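Long-range contact in okadaic acid binding protein 2-alpha (Halichondria okadai, PDB 4WRI), which binds the polyether toxin okadaic acid in a pocket and is implicated in accumulating this cytotoxin in the sponge: residues A[11-23]-A[181-192]. Residues are numbered along the deposited sequence; the frame is centred on the assembly and turned at random.
With OKA (okadaic acid), chain B.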
loop_
_atom_site.group_PDB
_atom_site.type_symbol
_atom_site.label_atom_id
_atom_site.label_comp_id
_atom_site.label_asym_id
_atom_site.label_seq_id
_atom_site.Cartn_x
_atom_site.Cartn_y
_atom_site.Cartn_z
ATOM N N ALA A 11 -2.645 13.393 13.337
ATOM C CA ALA A 11 -1.348 12.814 13.626
ATOM C C ALA A 11 -1.361 11.319 13.321
ATOM O O ALA A 11 -0.360 10.762 12.854
ATOM C CB ALA A 11 -0.964 13.053 15.083
ATOM N N HIS A 12 -2.488 10.678 13.596
ATOM C CA HIS A 12 -2.593 9.248 13.366
ATOM C C HIS A 12 -2.522 8.940 11.877
ATOM O O HIS A 12 -1.847 7.991 11.473
ATOM C CB HIS A 12 -3.897 8.704 13.939
ATOM C CG HIS A 12 -4.083 7.244 13.678
ATOM N ND1 HIS A 12 -3.264 6.286 14.229
ATOM C CD2 HIS A 12 -4.976 6.588 12.902
ATOM C CE1 HIS A 12 -3.652 5.095 13.808
ATOM N NE2 HIS A 12 -4.692 5.250 13.014
ATOM N N TRP A 13 -3.215 9.713 11.061
ATOM C CA TRP A 13 -3.146 9.493 9.623
ATOM C C TRP A 13 -1.728 9.706 9.121
ATOM O O TRP A 13 -1.235 8.938 8.275
ATOM C CB TRP A 13 -4.149 10.359 8.891
ATOM C CG TRP A 13 -4.165 10.163 7.410
ATOM C CD1 TRP A 13 -4.962 9.301 6.706
ATOM C CD2 TRP A 13 -3.373 10.860 6.441
ATOM N NE1 TRP A 13 -4.698 9.397 5.360
ATOM C CE2 TRP A 13 -3.721 10.346 5.174
ATOM C CE3 TRP A 13 -2.369 11.826 6.522
ATOM C CZ2 TRP A 13 -3.134 10.808 3.995
ATOM C CZ3 TRP A 13 -1.787 12.265 5.357
ATOM C CH2 TRP A 13 -2.163 11.764 4.118
ATOM N N CYS A 14 -1.030 10.717 9.619
ATOM C CA CYS A 14 0.346 10.896 9.172
ATOM C C CYS A 14 1.233 9.721 9.523
ATOM O O CYS A 14 2.127 9.358 8.749
ATOM C CB CYS A 14 0.941 12.185 9.730
ATOM S SG CYS A 14 0.123 13.669 9.074
ATOM N N ARG A 15 0.999 9.123 10.687
ATOM C CA ARG A 15 1.706 7.933 11.092
ATOM C C ARG A 15 1.413 6.789 10.137
ATOM O O ARG A 15 2.319 6.034 9.784
ATOM C CB ARG A 15 1.277 7.532 12.500
ATOM C CG ARG A 15 2.084 6.397 13.085
ATOM C CD ARG A 15 1.616 6.082 14.494
ATOM N NE ARG A 15 2.359 4.972 15.055
ATOM C CZ ARG A 15 1.946 4.248 16.093
ATOM N NH1 ARG A 15 0.797 4.540 16.681
ATOM N NH2 ARG A 15 2.675 3.236 16.536
ATOM N N LYS A 16 0.157 6.646 9.738
ATOM C CA LYS A 16 -0.155 5.630 8.740
ATOM C C LYS A 16 0.622 5.901 7.431
ATOM O O LYS A 16 1.162 4.948 6.821
ATOM C CB LYS A 16 -1.662 5.541 8.491
ATOM C CG LYS A 16 -2.448 4.934 9.648
ATOM C CD LYS A 16 -3.920 4.730 9.295
ATOM C CE LYS A 16 -4.675 6.034 9.027
ATOM N NZ LYS A 16 -6.113 5.760 8.680
ATOM N N MET A 17 0.719 7.156 6.996
ATOM C CA MET A 17 1.430 7.428 5.749
ATOM C C MET A 17 2.933 7.212 5.885
ATOM O O MET A 17 3.584 6.754 4.934
ATOM C CB MET A 17 1.100 8.811 5.197
ATOM C CG MET A 17 -0.346 8.952 4.796
ATOM S SD MET A 17 -0.958 7.733 3.583
ATOM C CE MET A 17 -1.843 6.545 4.607
ATOM N N ARG A 18 3.505 7.501 7.049
ATOM C CA ARG A 18 4.900 7.147 7.295
ATOM C C ARG A 18 5.074 5.635 7.212
ATOM O O ARG A 18 6.132 5.140 6.815
ATOM C CB ARG A 18 5.381 7.658 8.658
ATOM C CG ARG A 18 5.462 9.182 8.736
ATOM C CD ARG A 18 6.246 9.609 9.982
ATOM N NE ARG A 18 5.522 9.358 11.229
ATOM C CZ ARG A 18 4.567 10.149 11.732
ATOM N NH1 ARG A 18 4.165 11.243 11.091
ATOM N NH2 ARG A 18 4.011 9.810 12.892
ATOM N N THR A 19 4.035 4.890 7.581
ATOM C CA THR A 19 4.094 3.426 7.531
ATOM C C THR A 19 4.106 2.939 6.072
ATOM O O THR A 19 4.738 1.949 5.750
ATOM C CB THR A 19 2.926 2.821 8.337
ATOM O OG1 THR A 19 3.041 3.256 9.708
ATOM C CG2 THR A 19 2.925 1.297 8.295
ATOM N N VAL A 20 3.407 3.646 5.195
ATOM C CA VAL A 20 3.485 3.365 3.766
ATOM C C VAL A 20 4.885 3.641 3.226
ATOM O O VAL A 20 5.429 2.856 2.453
ATOM C CB VAL A 20 2.496 4.245 2.995
ATOM C CG1 VAL A 20 2.650 4.044 1.489
ATOM C CG2 VAL A 20 1.055 3.959 3.428
ATOM N N PHE A 21 5.467 4.772 3.612
ATOM C CA PHE A 21 6.715 5.249 3.018
ATOM C C PHE A 21 7.926 4.459 3.513
ATOM O O PHE A 21 8.900 4.260 2.755
ATOM C CB PHE A 21 6.886 6.738 3.338
ATOM C CG PHE A 21 8.037 7.400 2.620
ATOM C CD1 PHE A 21 7.873 7.937 1.348
ATOM C CD2 PHE A 21 9.284 7.492 3.221
ATOM C CE1 PHE A 21 8.927 8.595 0.695
ATOM C CE2 PHE A 21 10.355 8.151 2.562
ATOM C CZ PHE A 21 10.171 8.691 1.308
ATOM N N ARG A 22 7.888 4.032 4.778
ATOM C CA ARG A 22 9.075 3.436 5.405
ATOM C C ARG A 22 9.732 2.289 4.616
ATOM O O ARG A 22 10.945 2.332 4.424
ATOM C CB ARG A 22 8.805 3.051 6.880
ATOM C CG ARG A 22 10.040 2.474 7.622
ATOM C CD ARG A 22 11.155 3.502 7.810
ATOM N NE ARG A 22 10.655 4.840 8.153
ATOM C CZ ARG A 22 10.259 5.236 9.363
ATOM N NH1 ARG A 22 10.309 4.401 10.399
ATOM N NH2 ARG A 22 9.804 6.477 9.542
ATOM N N PRO A 23 8.947 1.309 4.140
ATOM C CA PRO A 23 9.612 0.219 3.404
ATOM C C PRO A 23 10.300 0.717 2.126
ATOM O O PRO A 23 11.353 0.172 1.746
ATOM C CB PRO A 23 8.469 -0.746 3.084
ATOM C CG PRO A 23 7.395 -0.431 4.094
ATOM C CD PRO A 23 7.511 1.050 4.360
ATOM N N HIS A 181 -9.234 0.296 15.325
ATOM C CA HIS A 181 -9.796 -0.697 14.386
ATOM C C HIS A 181 -8.699 -1.535 13.724
ATOM O O HIS A 181 -7.647 -1.006 13.381
ATOM C CB HIS A 181 -10.619 -0.029 13.292
ATOM C CG HIS A 181 -11.504 -0.980 12.549
ATOM N ND1 HIS A 181 -11.044 -1.833 11.562
ATOM C CD2 HIS A 181 -12.822 -1.252 12.698
ATOM C CE1 HIS A 181 -12.050 -2.561 11.115
ATOM N NE2 HIS A 181 -13.139 -2.233 11.790
ATOM N N PRO A 182 -8.922 -2.855 13.557
ATOM C CA PRO A 182 -7.890 -3.681 12.917
ATOM C C PRO A 182 -7.504 -3.261 11.484
ATOM O O PRO A 182 -6.396 -3.608 11.092
ATOM C CB PRO A 182 -8.524 -5.077 12.917
ATOM C CG PRO A 182 -9.373 -5.047 14.162
ATOM C CD PRO A 182 -9.969 -3.688 14.185
ATOM N N PHE A 183 -8.350 -2.525 10.772
ATOM C CA PHE A 183 -8.010 -2.124 9.410
ATOM C C PHE A 183 -6.818 -1.160 9.420
ATOM O O PHE A 183 -6.191 -0.944 8.383
ATOM C CB PHE A 183 -9.193 -1.491 8.688
ATOM C CG PHE A 183 -10.313 -2.442 8.363
ATOM C CD1 PHE A 183 -10.174 -3.816 8.496
ATOM C CD2 PHE A 183 -11.511 -1.940 7.878
ATOM C CE1 PHE A 183 -11.232 -4.662 8.170
ATOM C CE2 PHE A 183 -12.565 -2.773 7.565
ATOM C CZ PHE A 183 -12.424 -4.144 7.706
ATOM N N ASN A 184 -6.488 -0.588 10.574
ATOM C CA ASN A 184 -5.266 0.196 10.716
ATOM C C ASN A 184 -4.012 -0.591 10.366
ATOM O O ASN A 184 -2.971 0.008 10.088
ATOM C CB ASN A 184 -5.127 0.740 12.144
ATOM C CG ASN A 184 -6.012 1.929 12.391
ATOM O OD1 ASN A 184 -5.811 3.006 11.814
ATOM N ND2 ASN A 184 -7.020 1.751 13.243
ATOM N N TYR A 185 -4.110 -1.920 10.389
ATOM C CA TYR A 185 -2.943 -2.770 10.255
ATOM C C TYR A 185 -2.887 -3.494 8.917
ATOM O O TYR A 185 -2.154 -4.461 8.788
ATOM C CB TYR A 185 -2.864 -3.753 11.442
ATOM C CG TYR A 185 -2.908 -2.967 12.730
ATOM C CD1 TYR A 185 -1.883 -2.093 13.040
ATOM C CD2 TYR A 185 -4.019 -3.007 13.562
ATOM C CE1 TYR A 185 -1.928 -1.302 14.170
ATOM C CE2 TYR A 185 -4.070 -2.216 14.725
ATOM C CZ TYR A 185 -3.012 -1.383 15.006
ATOM O OH TYR A 185 -3.021 -0.572 16.135
ATOM N N VAL A 186 -3.585 -2.969 7.919
ATOM C CA VAL A 186 -3.610 -3.608 6.602
ATOM C C VAL A 186 -2.227 -3.623 5.957
ATOM O O VAL A 186 -1.958 -4.482 5.128
ATOM C CB VAL A 186 -4.656 -2.935 5.691
ATOM C CG1 VAL A 186 -4.132 -1.606 5.185
ATOM C CG2 VAL A 186 -5.033 -3.862 4.523
ATOM N N ARG A 187 -1.338 -2.721 6.358
ATOM C CA ARG A 187 0.047 -2.727 5.889
ATOM C C ARG A 187 1.025 -3.202 6.959
ATOM O O ARG A 187 2.242 -3.011 6.848
ATOM C CB ARG A 187 0.447 -1.351 5.342
ATOM C CG ARG A 187 -0.494 -0.881 4.244
ATOM C CD ARG A 187 0.007 0.338 3.525
ATOM N NE ARG A 187 1.114 0.098 2.600
ATOM C CZ ARG A 187 0.946 -0.223 1.323
ATOM N NH1 ARG A 187 -0.276 -0.428 0.846
ATOM N NH2 ARG A 187 2.025 -0.332 0.550
ATOM N N GLY A 188 0.490 -3.848 7.999
ATOM C CA GLY A 188 1.319 -4.334 9.100
ATOM C C GLY A 188 1.491 -3.322 10.241
ATOM O O GLY A 188 0.917 -2.227 10.234
ATOM N N ALA A 189 2.323 -3.677 11.205
ATOM C CA ALA A 189 2.547 -2.807 12.361
ATOM C C ALA A 189 2.938 -1.387 11.930
ATOM O O ALA A 189 3.725 -1.189 11.015
ATOM C CB ALA A 189 3.624 -3.405 13.244
ATOM N N LEU A 190 2.397 -0.385 12.615
ATOM C CA LEU A 190 2.699 1.001 12.296
ATOM C C LEU A 190 4.100 1.377 12.749
ATOM O O LEU A 190 4.579 0.903 13.777
ATOM C CB LEU A 190 1.702 1.920 12.982
ATOM C CG LEU A 190 0.248 1.645 12.604
ATOM C CD1 LEU A 190 -0.687 2.600 13.351
ATOM C CD2 LEU A 190 0.004 1.756 11.086
ATOM N N VAL A 191 4.761 2.247 11.989
ATOM C CA VAL A 191 6.024 2.821 12.445
ATOM C C VAL A 191 5.733 3.992 13.380
ATOM O O VAL A 191 4.586 4.402 13.521
ATOM C CB VAL A 191 6.913 3.283 11.258
ATOM C CG1 VAL A 191 7.147 2.113 10.288
ATOM C CG2 VAL A 191 6.298 4.458 10.545
ATOM N N ASP A 192 6.768 4.540 14.004
ATOM C CA ASP A 192 6.561 5.681 14.888
ATOM C C ASP A 192 6.047 6.900 14.133
ATOM O O ASP A 192 6.420 7.158 12.981
ATOM C CB ASP A 192 7.856 6.040 15.614
ATOM C CG ASP A 192 8.281 4.975 16.586
ATOM O OD1 ASP A 192 7.442 4.103 16.922
ATOM O OD2 ASP A 192 9.450 5.015 17.027
ATOM O OXT ASP A 192 5.244 7.673 14.671
HETATM C C1 OKA B . 3.931 -3.748 -3.384
HETATM C C2 OKA B . 3.697 -4.980 -4.291
HETATM C C3 OKA B . 2.317 -4.889 -4.942
HETATM C C4 OKA B . 2.115 -3.614 -5.791
HETATM C C5 OKA B . 0.681 -3.571 -6.299
HETATM C C6 OKA B . 0.501 -2.439 -7.314
HETATM C C7 OKA B . 1.574 -2.542 -8.424
HETATM C C8 OKA B . 2.947 -2.574 -7.775
HETATM C C9 OKA B . 4.003 -2.836 -8.810
HETATM C C10 OKA B . 5.134 -2.108 -8.828
HETATM C C11 OKA B . 5.390 -0.971 -7.889
HETATM C C12 OKA B . 4.406 -1.090 -6.690
HETATM C C13 OKA B . 4.351 0.235 -5.912
HETATM C C14 OKA B . 3.406 0.062 -4.698
HETATM C C15 OKA B . 2.278 0.772 -4.648
HETATM C C16 OKA B . 1.376 0.539 -3.468
HETATM C C17 OKA B . 0.918 1.805 -2.698
HETATM C C18 OKA B . -0.562 1.539 -2.369
HETATM C C19 OKA B . -0.850 0.171 -3.069
HETATM C C20 OKA B . -2.227 0.064 -3.574
HETATM C C21 OKA B . -2.414 -1.343 -4.204
HETATM C C22 OKA B . -2.082 -2.369 -3.123
HETATM C C23 OKA B . -0.647 -2.128 -2.624
HETATM C C24 OKA B . -0.325 -3.143 -1.477
HETATM C C25 OKA B . -0.600 -4.504 -2.074
HETATM C C26 OKA B . -1.915 -4.699 -2.739
HETATM C C27 OKA B . -3.060 -4.828 -1.710
HETATM C C28 OKA B . -2.871 -6.139 -0.932
HETATM C C29 OKA B . -4.034 -6.506 0.004
HETATM C C30 OKA B . -3.582 -7.780 0.779
HETATM C C31 OKA B . -3.413 -9.036 -0.041
HETATM C C32 OKA B . -3.145 -10.258 0.839
HETATM C C33 OKA B . -4.044 -10.348 2.067
HETATM C C34 OKA B . -4.194 -8.957 2.703
HETATM C C35 OKA B . -5.367 -9.048 3.741
HETATM C C36 OKA B . -5.340 -7.769 4.571
HETATM C C37 OKA B . -3.980 -7.631 5.191
HETATM C C38 OKA B . -2.875 -7.595 4.167
HETATM C C39 OKA B . -4.606 -9.298 -0.960
HETATM C C40 OKA B . -4.246 -5.372 1.018
HETATM C C41 OKA B . 0.253 -5.491 -2.028
HETATM C C42 OKA B . 5.719 0.593 -5.362
HETATM C C43 OKA B . 6.136 -2.474 -9.889
HETATM C C44 OKA B . 3.817 -6.255 -3.469
HETATM O O1 OKA B . 3.057 -3.546 -2.541
HETATM O O2 OKA B . 4.937 -3.054 -3.555
HETATM O O3 OKA B . 4.690 -5.009 -5.308
HETATM O O4 OKA B . 3.036 -3.673 -6.888
HETATM O O5 OKA B . 1.420 -1.415 -9.324
HETATM O O6 OKA B . 3.138 -1.325 -7.111
HETATM O O7 OKA B . 0.183 0.060 -4.014
HETATM O O8 OKA B . -0.573 -0.831 -2.055
HETATM O O9 OKA B . -2.210 -3.671 -3.699
HETATM O O10 OKA B . 0.967 -2.957 -1.041
HETATM O O11 OKA B . -4.281 -4.876 -2.432
HETATM O O12 OKA B . -4.585 -7.983 1.818
HETATM O O13 OKA B . -2.945 -8.800 3.325
HETATM O O HOH W 1 5.406 2.394 16.118
HETATM O O HOH W 2 -7.340 5.204 11.001
HETATM O O HOH W 3 3.736 -0.059 4.033
HETATM O O HOH W 4 4.663 0.394 1.482
HETATM O O HOH W 5 8.823 6.923 12.156
HETATM O O HOH W 6 9.556 3.591 13.565
#
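T19 and V191 bring the backbones closest, their CA atoms 5.3 Å apart, where the C-terminal tail runs along residues 11-23 of helix 11-27 after a 3-10 segment (182-184) and a type I beta turn (Y185 to G188). This lays the C-terminus against the first helix of a fold whose paired short strands and helix-loop-helix sequence pattern are consistent with EF-hand-like units. T19 suits the centre because OG1 serves both sides, donating to R15 O one turn back and accepting from V191 N at 3.0 Å, so a side chain and not a backbone carbonyl satisfies that amide. L190 sets CD2 against T19 and CB over one face of the R15 guanidinium. R15, extended from CG to NE, brings NE to V191 O at 2.8 Å, the oxygen almost in the guanidinium plane.

R18, bent at chi3 (-70°), grips the terminal carboxylate of D192 side-on in a salt bridge, NE to O and NH2 to OXT, each at 3.0 Å. R15 NE, 4.0 Å from D192 OXT, which lies off its guanidinium plane, adds charge only; together the two arginines probably offset the carboxylate. V191 packs CG1 on R22 CB, while the R22 guanidinium also pairs with E86. H12 NE2 donates to N184 OD1 at 2.8 Å, in the imidazole plane but from above the amide plane, the two being 78° apart. A water bound by K16 NZ, which F172 O and D175 O also hold, probably donates to the same oxygen. G188, at a positive phi where a CB would jam against R187 O, closes the turn that carries R187 into the toxin pocket. There V20 CG2 packs on R187 CD, waters link NE and NH2 to T19 O and V20 O, and NH1 donates to okadaic acid O8 at 2.9 Å, nearly straight at 170°.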